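Local coordinates for telomeric DNA-binding factor trf1 (PDB 6K5S), which probably binds telomeric DNA in fission yeast and contains an all-helical TRF-family domain, at residues Q124-M129 / I183-A188; H161-R166 / Y177-I182. All blocks are in the same frame, centred on the assembly; numbering follows the deposited sequence.

Contact 1 of 2, residues Q124-M129 / I183-A188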
ATOM      1  N   GLN A 124     -10.221 -22.627  18.990  1.00 19.25           N
ATOM      2  CA  GLN A 124     -11.059 -21.524  18.526  1.00 19.32           C
ATOM      3  C   GLN A 124     -12.201 -21.274  19.497  1.00 16.74           C
ATOM      4  O   GLN A 124     -12.528 -20.121  19.806  1.00 15.39           O
ATOM      5  CB  GLN A 124     -11.624 -21.832  17.140  1.00 19.22           C
ATOM      6  CG  GLN A 124     -10.590 -21.895  16.034  1.00 20.17           C
ATOM      7  CD  GLN A 124     -11.164 -22.471  14.750  1.00 21.60           C
ATOM      8  OE1 GLN A 124     -12.177 -23.175  14.762  1.00 23.59           O
ATOM      9  NE2 GLN A 124     -10.529 -22.163  13.639  1.00 22.50           N
ATOM     10  N   GLY A 125     -12.840 -22.354  19.959  1.00 16.37           N
ATOM     11  CA  GLY A 125     -13.924 -22.231  20.911  1.00 18.20           C
ATOM     12  C   GLY A 125     -13.487 -21.577  22.205  1.00 18.25           C
ATOM     13  O   GLY A 125     -14.179 -20.701  22.735  1.00 16.80           O
ATOM     14  N   THR A 126     -12.342 -22.008  22.744  1.00 17.92           N
ATOM     15  CA  THR A 126     -11.820 -21.382  23.957  1.00 19.12           C
ATOM     16  C   THR A 126     -11.545 -19.902  23.735  1.00 17.32           C
ATOM     17  O   THR A 126     -11.867 -19.062  24.591  1.00 17.22           O
ATOM     18  CB  THR A 126     -10.545 -22.094  24.413  1.00 21.68           C
ATOM     19  OG1 THR A 126     -10.871 -23.424  24.815  1.00 23.93           O
ATOM     20  CG2 THR A 126      -9.904 -21.348  25.587  1.00 25.71           C
ATOM     21  N   LEU A 127     -10.952 -19.560  22.595  1.00 15.42           N
ATOM     22  CA  LEU A 127     -10.716 -18.158  22.269  1.00 17.28           C
ATOM     23  C   LEU A 127     -12.029 -17.378  22.150  1.00 13.72           C
ATOM     24  O   LEU A 127     -12.114 -16.234  22.603  1.00 13.67           O
ATOM     25  CB  LEU A 127      -9.921 -18.062  20.975  1.00 15.17           C
ATOM     26  CG  LEU A 127      -9.069 -16.830  20.737  1.00 25.46           C
ATOM     27  CD1 LEU A 127      -8.177 -16.527  21.962  1.00 26.38           C
ATOM     28  CD2 LEU A 127      -8.237 -17.062  19.468  1.00 27.41           C
ATOM     29  N   TYR A 128     -13.042 -17.973  21.510  1.00 14.33           N
ATOM     30  CA  TYR A 128     -14.370 -17.368  21.425  1.00 12.14           C
ATOM     31  C   TYR A 128     -14.899 -17.002  22.813  1.00 13.66           C
ATOM     32  O   TYR A 128     -15.399 -15.890  23.034  1.00 10.40           O
ATOM     33  CB  TYR A 128     -15.313 -18.360  20.755  1.00 14.49           C
ATOM     34  CG  TYR A 128     -16.527 -17.812  20.053  1.00 11.76           C
ATOM     35  CD1 TYR A 128     -16.635 -16.468  19.722  1.00 13.16           C
ATOM     36  CD2 TYR A 128     -17.568 -18.653  19.712  1.00 14.49           C
ATOM     37  CE1 TYR A 128     -17.756 -15.991  19.068  1.00 13.16           C
ATOM     38  CE2 TYR A 128     -18.686 -18.179  19.050  1.00 18.81           C
ATOM     39  CZ  TYR A 128     -18.769 -16.853  18.733  1.00 13.76           C
ATOM     40  OH  TYR A 128     -19.874 -16.380  18.068  1.00 16.99           O
ATOM     41  N   MET A 129     -14.835 -17.956  23.746  1.00 12.24           N
ATOM     42  CA  MET A 129     -15.372 -17.744  25.084  1.00 14.92           C
ATOM     43  C   MET A 129     -14.663 -16.605  25.800  1.00 10.15           C
ATOM     44  O   MET A 129     -15.311 -15.812  26.506  1.00 11.59           O
ATOM     45  CB  MET A 129     -15.260 -19.033  25.904  1.00 15.82           C
ATOM     46  CG  MET A 129     -15.705 -18.914  27.365  1.00 19.28           C
ATOM     47  SD  MET A 129     -15.404 -20.463  28.300  1.00 14.10           S
ATOM     48  CE  MET A 129     -13.638 -20.594  28.262  1.00 19.76           C
ATOM     49  N   ILE A 183     -20.676 -24.835  23.426  1.00 23.29           N
ATOM     50  CA  ILE A 183     -21.941 -24.411  24.010  1.00 25.90           C
ATOM     51  C   ILE A 183     -21.941 -24.664  25.512  1.00 28.00           C
ATOM     52  O   ILE A 183     -22.340 -23.800  26.305  1.00 28.25           O
ATOM     53  CB  ILE A 183     -23.114 -25.111  23.309  1.00 28.60           C
ATOM     54  CG1 ILE A 183     -23.167 -24.674  21.847  1.00 26.21           C
ATOM     55  CG2 ILE A 183     -24.425 -24.768  23.996  1.00 28.42           C
ATOM     56  CD1 ILE A 183     -24.285 -25.266  21.105  1.00 28.09           C
ATOM     57  N   GLU A 184     -21.450 -25.831  25.932  1.00 25.93           N
ATOM     58  CA  GLU A 184     -21.442 -26.147  27.356  1.00 29.58           C
ATOM     59  C   GLU A 184     -20.458 -25.264  28.115  1.00 26.57           C
ATOM     60  O   GLU A 184     -20.785 -24.758  29.198  1.00 25.48           O
ATOM     61  CB  GLU A 184     -21.126 -27.626  27.563  1.00 33.15           C
ATOM     62  CG  GLU A 184     -21.223 -28.094  29.002  1.00 37.00           C
ATOM     63  CD  GLU A 184     -21.319 -29.608  29.103  1.00 48.26           C
ATOM     64  OE1 GLU A 184     -21.678 -30.251  28.091  1.00 48.62           O
ATOM     65  OE2 GLU A 184     -21.030 -30.154  30.189  1.00 49.35           O
ATOM     66  N   LYS A 185     -19.261 -25.044  27.551  1.00 25.43           N
ATOM     67  CA  LYS A 185     -18.289 -24.154  28.185  1.00 23.81           C
ATOM     68  C   LYS A 185     -18.819 -22.731  28.270  1.00 25.34           C
ATOM     69  O   LYS A 185     -18.604 -22.035  29.273  1.00 23.85           O
ATOM     70  CB  LYS A 185     -16.968 -24.170  27.416  1.00 25.64           C
ATOM     71  CG  LYS A 185     -16.118 -25.418  27.647  1.00 33.23           C
ATOM     72  CD  LYS A 185     -14.929 -25.500  26.689  1.00 29.03           C
ATOM     73  CE  LYS A 185     -13.878 -24.436  26.988  1.00 36.50           C
ATOM     74  NZ  LYS A 185     -12.690 -24.542  26.070  1.00 33.18           N
ATOM     75  N   CYS A 186     -19.499 -22.280  27.219  1.00 23.73           N
ATOM     76  CA  CYS A 186     -20.037 -20.928  27.203  1.00 24.31           C
ATOM     77  C   CYS A 186     -21.156 -20.759  28.225  1.00 23.89           C
ATOM     78  O   CYS A 186     -21.207 -19.739  28.921  1.00 19.15           O
ATOM     79  CB  CYS A 186     -20.519 -20.589  25.797  1.00 21.04           C
ATOM     80  SG  CYS A 186     -19.185 -20.041  24.729  1.00 22.54           S
ATOM     81  N   THR A 187     -22.057 -21.747  28.323  1.00 23.44           N
ATOM     82  CA  THR A 187     -23.124 -21.710  29.325  1.00 24.49           C
ATOM     83  C   THR A 187     -22.553 -21.563  30.729  1.00 24.71           C
ATOM     84  O   THR A 187     -23.028 -20.743  31.523  1.00 24.28           O
ATOM     85  CB  THR A 187     -23.975 -22.982  29.240  1.00 23.94           C
ATOM     86  OG1 THR A 187     -24.365 -23.212  27.881  1.00 30.05           O
ATOM     87  CG2 THR A 187     -25.216 -22.875  30.117  1.00 28.87           C
ATOM     88  N   ALA A 188     -21.531 -22.361  31.049  1.00 24.59           N
ATOM     89  CA  ALA A 188     -20.887 -22.287  32.358  1.00 26.57           C
ATOM     90  C   ALA A 188     -20.235 -20.929  32.596  1.00 25.40           C
ATOM     91  O   ALA A 188     -20.284 -20.399  33.715  1.00 27.98           O
ATOM     92  CB  ALA A 188     -19.850 -23.401  32.488  1.00 24.51           C
TER

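Contact 2 of 2, residues H161-R166 / Y177-I182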
ATOM      1  N   HIS A 161     -28.119 -23.267  16.951  1.00 27.91           N
ATOM      2  CA  HIS A 161     -28.644 -22.926  15.635  1.00 28.62           C
ATOM      3  C   HIS A 161     -27.658 -22.070  14.856  1.00 30.97           C
ATOM      4  O   HIS A 161     -27.569 -22.184  13.628  1.00 27.90           O
ATOM      5  CB  HIS A 161     -29.979 -22.201  15.757  1.00 31.68           C
ATOM      6  CG  HIS A 161     -30.610 -21.895  14.434  1.00 37.14           C
ATOM      7  ND1 HIS A 161     -31.143 -20.661  14.129  1.00 37.81           N
ATOM      8  CD2 HIS A 161     -30.777 -22.662  13.331  1.00 38.29           C
ATOM      9  CE1 HIS A 161     -31.616 -20.682  12.896  1.00 40.88           C
ATOM     10  NE2 HIS A 161     -31.407 -21.885  12.390  1.00 44.77           N
ATOM     11  N   ARG A 162     -26.901 -21.217  15.549  1.00 25.65           N
ATOM     12  CA  ARG A 162     -25.890 -20.430  14.858  1.00 28.44           C
ATOM     13  C   ARG A 162     -24.800 -21.320  14.275  1.00 26.55           C
ATOM     14  O   ARG A 162     -24.351 -21.094  13.144  1.00 25.55           O
ATOM     15  CB  ARG A 162     -25.298 -19.385  15.803  1.00 27.90           C
ATOM     16  CG  ARG A 162     -26.109 -18.117  15.869  1.00 31.49           C
ATOM     17  CD  ARG A 162     -25.271 -16.969  16.388  1.00 35.10           C
ATOM     18  NE  ARG A 162     -25.940 -16.270  17.480  1.00 38.56           N
ATOM     19  CZ  ARG A 162     -26.461 -15.055  17.365  1.00 35.56           C
ATOM     20  NH1 ARG A 162     -26.386 -14.423  16.200  1.00 38.66           N
ATOM     21  NH2 ARG A 162     -27.053 -14.477  18.407  1.00 32.78           N
ATOM     22  N   PHE A 163     -24.363 -22.342  15.025  1.00 24.85           N
ATOM     23  CA  PHE A 163     -23.332 -23.242  14.504  1.00 24.62           C
ATOM     24  C   PHE A 163     -23.826 -23.996  13.275  1.00 26.58           C
ATOM     25  O   PHE A 163     -23.073 -24.197  12.315  1.00 24.87           O
ATOM     26  CB  PHE A 163     -22.891 -24.248  15.566  1.00 24.39           C
ATOM     27  CG  PHE A 163     -21.936 -23.699  16.578  1.00 22.94           C
ATOM     28  CD1 PHE A 163     -20.926 -22.829  16.205  1.00 26.07           C
ATOM     29  CD2 PHE A 163     -22.049 -24.056  17.909  1.00 23.47           C
ATOM     30  CE1 PHE A 163     -20.047 -22.322  17.136  1.00 23.17           C
ATOM     31  CE2 PHE A 163     -21.166 -23.566  18.853  1.00 25.70           C
ATOM     32  CZ  PHE A 163     -20.162 -22.692  18.470  1.00 25.20           C
ATOM     33  N   LEU A 164     -25.078 -24.458  13.302  1.00 26.32           N
ATOM     34  CA  LEU A 164     -25.622 -25.183  12.158  1.00 27.87           C
ATOM     35  C   LEU A 164     -25.744 -24.262  10.950  1.00 27.31           C
ATOM     36  O   LEU A 164     -25.295 -24.599   9.845  1.00 29.33           O
ATOM     37  CB  LEU A 164     -26.980 -25.803  12.524  1.00 25.24           C
ATOM     38  CG  LEU A 164     -26.906 -26.946  13.548  1.00 28.86           C
ATOM     39  CD1 LEU A 164     -28.270 -27.388  14.084  1.00 25.86           C
ATOM     40  CD2 LEU A 164     -26.191 -28.140  12.960  1.00 27.87           C
ATOM     41  N   ILE A 165     -26.318 -23.081  11.157  1.00 25.25           N
ATOM     42  CA  ILE A 165     -26.466 -22.101  10.085  1.00 29.30           C
ATOM     43  C   ILE A 165     -25.125 -21.802   9.426  1.00 28.47           C
ATOM     44  O   ILE A 165     -25.023 -21.749   8.193  1.00 28.32           O
ATOM     45  CB  ILE A 165     -27.132 -20.821  10.634  1.00 29.51           C
ATOM     46  CG1 ILE A 165     -28.615 -21.079  10.913  1.00 31.85           C
ATOM     47  CG2 ILE A 165     -26.963 -19.657   9.677  1.00 31.27           C
ATOM     48  CD1 ILE A 165     -29.245 -22.037   9.940  1.00 34.98           C
ATOM     49  N   ARG A 166     -24.073 -21.613  10.224  1.00 27.48           N
ATOM     50  CA  ARG A 166     -22.837 -21.119   9.628  1.00 25.20           C
ATOM     51  C   ARG A 166     -22.161 -22.149   8.737  1.00 26.58           C
ATOM     52  O   ARG A 166     -21.281 -21.777   7.960  1.00 27.59           O
ATOM     53  CB  ARG A 166     -21.854 -20.650  10.699  1.00 24.92           C
ATOM     54  CG  ARG A 166     -20.969 -21.752  11.220  1.00 26.19           C
ATOM     55  CD  ARG A 166     -19.854 -21.260  12.123  1.00 22.35           C
ATOM     56  NE  ARG A 166     -18.545 -21.263  11.470  1.00 19.99           N
ATOM     57  CZ  ARG A 166     -17.876 -22.360  11.123  1.00 19.74           C
ATOM     58  NH1 ARG A 166     -18.383 -23.566  11.359  1.00 21.58           N
ATOM     59  NH2 ARG A 166     -16.691 -22.256  10.550  1.00 18.66           N
ATOM     60  N   TYR A 177     -18.849 -32.557  18.166  1.00 31.25           N
ATOM     61  CA  TYR A 177     -18.437 -32.669  19.561  1.00 34.84           C
ATOM     62  C   TYR A 177     -17.857 -31.351  20.063  1.00 29.62           C
ATOM     63  O   TYR A 177     -18.228 -30.869  21.138  1.00 30.19           O
ATOM     64  CB  TYR A 177     -17.429 -33.812  19.720  1.00 37.55           C
ATOM     65  CG  TYR A 177     -16.823 -33.937  21.109  1.00 39.16           C
ATOM     66  CD1 TYR A 177     -17.506 -34.589  22.135  1.00 40.90           C
ATOM     67  CD2 TYR A 177     -15.557 -33.424  21.388  1.00 39.58           C
ATOM     68  CE1 TYR A 177     -16.949 -34.716  23.400  1.00 39.65           C
ATOM     69  CE2 TYR A 177     -14.994 -33.544  22.650  1.00 38.91           C
ATOM     70  CZ  TYR A 177     -15.695 -34.190  23.649  1.00 39.19           C
ATOM     71  OH  TYR A 177     -15.137 -34.310  24.903  1.00 47.55           O
ATOM     72  N   VAL A 178     -16.960 -30.743  19.282  1.00 28.67           N
ATOM     73  CA  VAL A 178     -16.380 -29.454  19.659  1.00 29.28           C
ATOM     74  C   VAL A 178     -17.475 -28.411  19.842  1.00 24.83           C
ATOM     75  O   VAL A 178     -17.482 -27.654  20.821  1.00 24.11           O
ATOM     76  CB  VAL A 178     -15.347 -29.009  18.609  1.00 27.96           C
ATOM     77  CG1 VAL A 178     -14.977 -27.547  18.796  1.00 25.77           C
ATOM     78  CG2 VAL A 178     -14.109 -29.888  18.683  1.00 32.62           C
ATOM     79  N   GLU A 179     -18.429 -28.371  18.910  1.00 26.69           N
ATOM     80  CA  GLU A 179     -19.505 -27.388  18.987  1.00 25.64           C
ATOM     81  C   GLU A 179     -20.296 -27.529  20.287  1.00 28.38           C
ATOM     82  O   GLU A 179     -20.551 -26.536  20.985  1.00 21.10           O
ATOM     83  CB  GLU A 179     -20.415 -27.519  17.766  1.00 27.08           C
ATOM     84  CG  GLU A 179     -19.889 -26.786  16.522  1.00 27.00           C
ATOM     85  CD  GLU A 179     -20.540 -27.260  15.224  1.00 27.55           C
ATOM     86  OE1 GLU A 179     -21.406 -28.171  15.272  1.00 24.28           O
ATOM     87  OE2 GLU A 179     -20.185 -26.724  14.151  1.00 29.08           O
ATOM     88  N   LYS A 180     -20.675 -28.762  20.644  1.00 27.29           N
ATOM     89  CA  LYS A 180     -21.416 -28.948  21.887  1.00 27.80           C
ATOM     90  C   LYS A 180     -20.552 -28.671  23.109  1.00 24.24           C
ATOM     91  O   LYS A 180     -21.062 -28.172  24.117  1.00 30.49           O
ATOM     92  CB  LYS A 180     -22.018 -30.355  21.944  1.00 26.17           C
ATOM     93  CG  LYS A 180     -22.803 -30.694  20.689  1.00 33.14           C
ATOM     94  CD  LYS A 180     -23.529 -32.039  20.765  1.00 35.95           C
ATOM     95  CE  LYS A 180     -22.643 -33.164  20.261  1.00 34.13           C
ATOM     96  NZ  LYS A 180     -21.740 -33.628  21.355  1.00 40.37           N
ATOM     97  N   GLN A 181     -19.249 -28.946  23.035  1.00 23.76           N
ATOM     98  CA  GLN A 181     -18.365 -28.566  24.136  1.00 29.44           C
ATOM     99  C   GLN A 181     -18.308 -27.049  24.304  1.00 27.12           C
ATOM    100  O   GLN A 181     -18.283 -26.535  25.435  1.00 25.24           O
ATOM    101  CB  GLN A 181     -16.966 -29.129  23.907  1.00 30.71           C
ATOM    102  CG  GLN A 181     -16.822 -30.584  24.285  1.00 34.37           C
ATOM    103  CD  GLN A 181     -17.257 -30.835  25.708  1.00 39.88           C
ATOM    104  OE1 GLN A 181     -16.799 -30.160  26.633  1.00 41.64           O
ATOM    105  NE2 GLN A 181     -18.156 -31.799  25.895  1.00 40.20           N
ATOM    106  N   ILE A 182     -18.264 -26.311  23.188  1.00 26.11           N
ATOM    107  CA  ILE A 182     -18.246 -24.852  23.273  1.00 25.61           C
ATOM    108  C   ILE A 182     -19.532 -24.343  23.905  1.00 24.01           C
ATOM    109  O   ILE A 182     -19.511 -23.506  24.817  1.00 23.96           O
ATOM    110  CB  ILE A 182     -18.029 -24.226  21.884  1.00 26.78           C
ATOM    111  CG1 ILE A 182     -16.670 -24.624  21.323  1.00 26.43           C
ATOM    112  CG2 ILE A 182     -18.148 -22.713  21.979  1.00 23.63           C
ATOM    113  CD1 ILE A 182     -16.537 -24.296  19.850  1.00 24.78           C
TER
HETATM  114  O   HOH W   1     -20.572 -24.331  12.892  1.00 24.81           O

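Contact 1 of 2, residues Q124-M129 / I183-A188
Met129 lays its sulfur over one face of the Lys185 peptide carbonyl, with SD 3.7 Å from Lys185 O and well off the carbonyl plane. The ring of Tyr128 is engaged elsewhere: it lies nearly parallel to Phe109, and Lys132 makes a cation-pi contact with it. The Met129 side chain leaves its helix with CG anti to the backbone N (chi1 176°) and stays extended to SD. It then bends, bringing Met129 CE within 4.1 Å of Lys185 CE, where the two side chains cross at about a right angle. Closer to the backbone, Met129 CB rests 4.2 Å from Cys186 SG, a thiol backed by Phe155 and Met159. Helices 122-141 and 177-195 run side by side in the same direction here, their local axes 10.0 Å apart and inclined by 22°, as neighbours in the all-helical TRF-family domain. Their backbones come near where Met129 CA and Cys186 CA are 6.0 Å apart. Along the more open flank, Lys185 spans the groove between the helices; a bend at chi3 (69°) carries its amine to Thr126. Lys185 NZ donates to Thr126 OG1 at a modelled 2.5 Å, too short for the exact length to be trusted. The same hydroxyl makes a weak hydrogen bond to Thr122 O, one turn back in its own helix.

Contact 2 of 2, residues H161-R166 / Y177-I182
Glu179 packs the aliphatic part of its side chain over one face of the Phe163 ring. The pair joins helix 159-166 to the first turn of helix 177-195, two helices of the TRF-family domain connected by a short non-helical link. Starting at the backbone, Glu179 CB lies 3.8 Å from Phe163 CD2. The next carbon, Glu179 CG, makes the CH-pi contact: it stands 3.7 Å from Phe163 CG, toward the rim, and 21° off the normal through the ring centre. Farther out the chain runs back along Phe163, so that Glu179 CD comes 3.8 Å from Phe163 CB, with the carboxylate plane turned only 8° from that of the ring. Glu179 OE1 takes a salt bridge from Arg167 and a hydrogen bond from Thr176 N. Glu179 OE2 accepts from a water at 2.7 Å; this water also donates to Phe163 O at 2.6 Å and accepts from Arg166 NH1 at 2.8 Å. Ile182 CG2 meets the edge of the Phe163 ring, 4.0 Å from Phe163 CZ. The contact thus combines an apolar stem with a buried carboxylate whose oxygens both have polar partners; its negative charge is probably stabilised by Arg167 directly and by Arg166 through the water.

Overall arrangement
The two contacts share helix 177-195, contact 2 using its first turns and contact 1 the turns that follow directly. Along the chain the order is 124-129, 161-166, 177-182, 183-188, so the pairing of helix 159-166 with helix 177-195 falls within the span bracketed by contact 1. Their centres are 10 Å apart, on the same side of the chain's centre, and they merge into one packed region: Gly125 CA lies 3.5 Å from Ile182 CD1, and Ile183 CG1 3.8 Å from Phe163 CE2. Helix 177-195 thereby joins the short helix 159-166 to helix 122-141 within a single TRF-family helical domain.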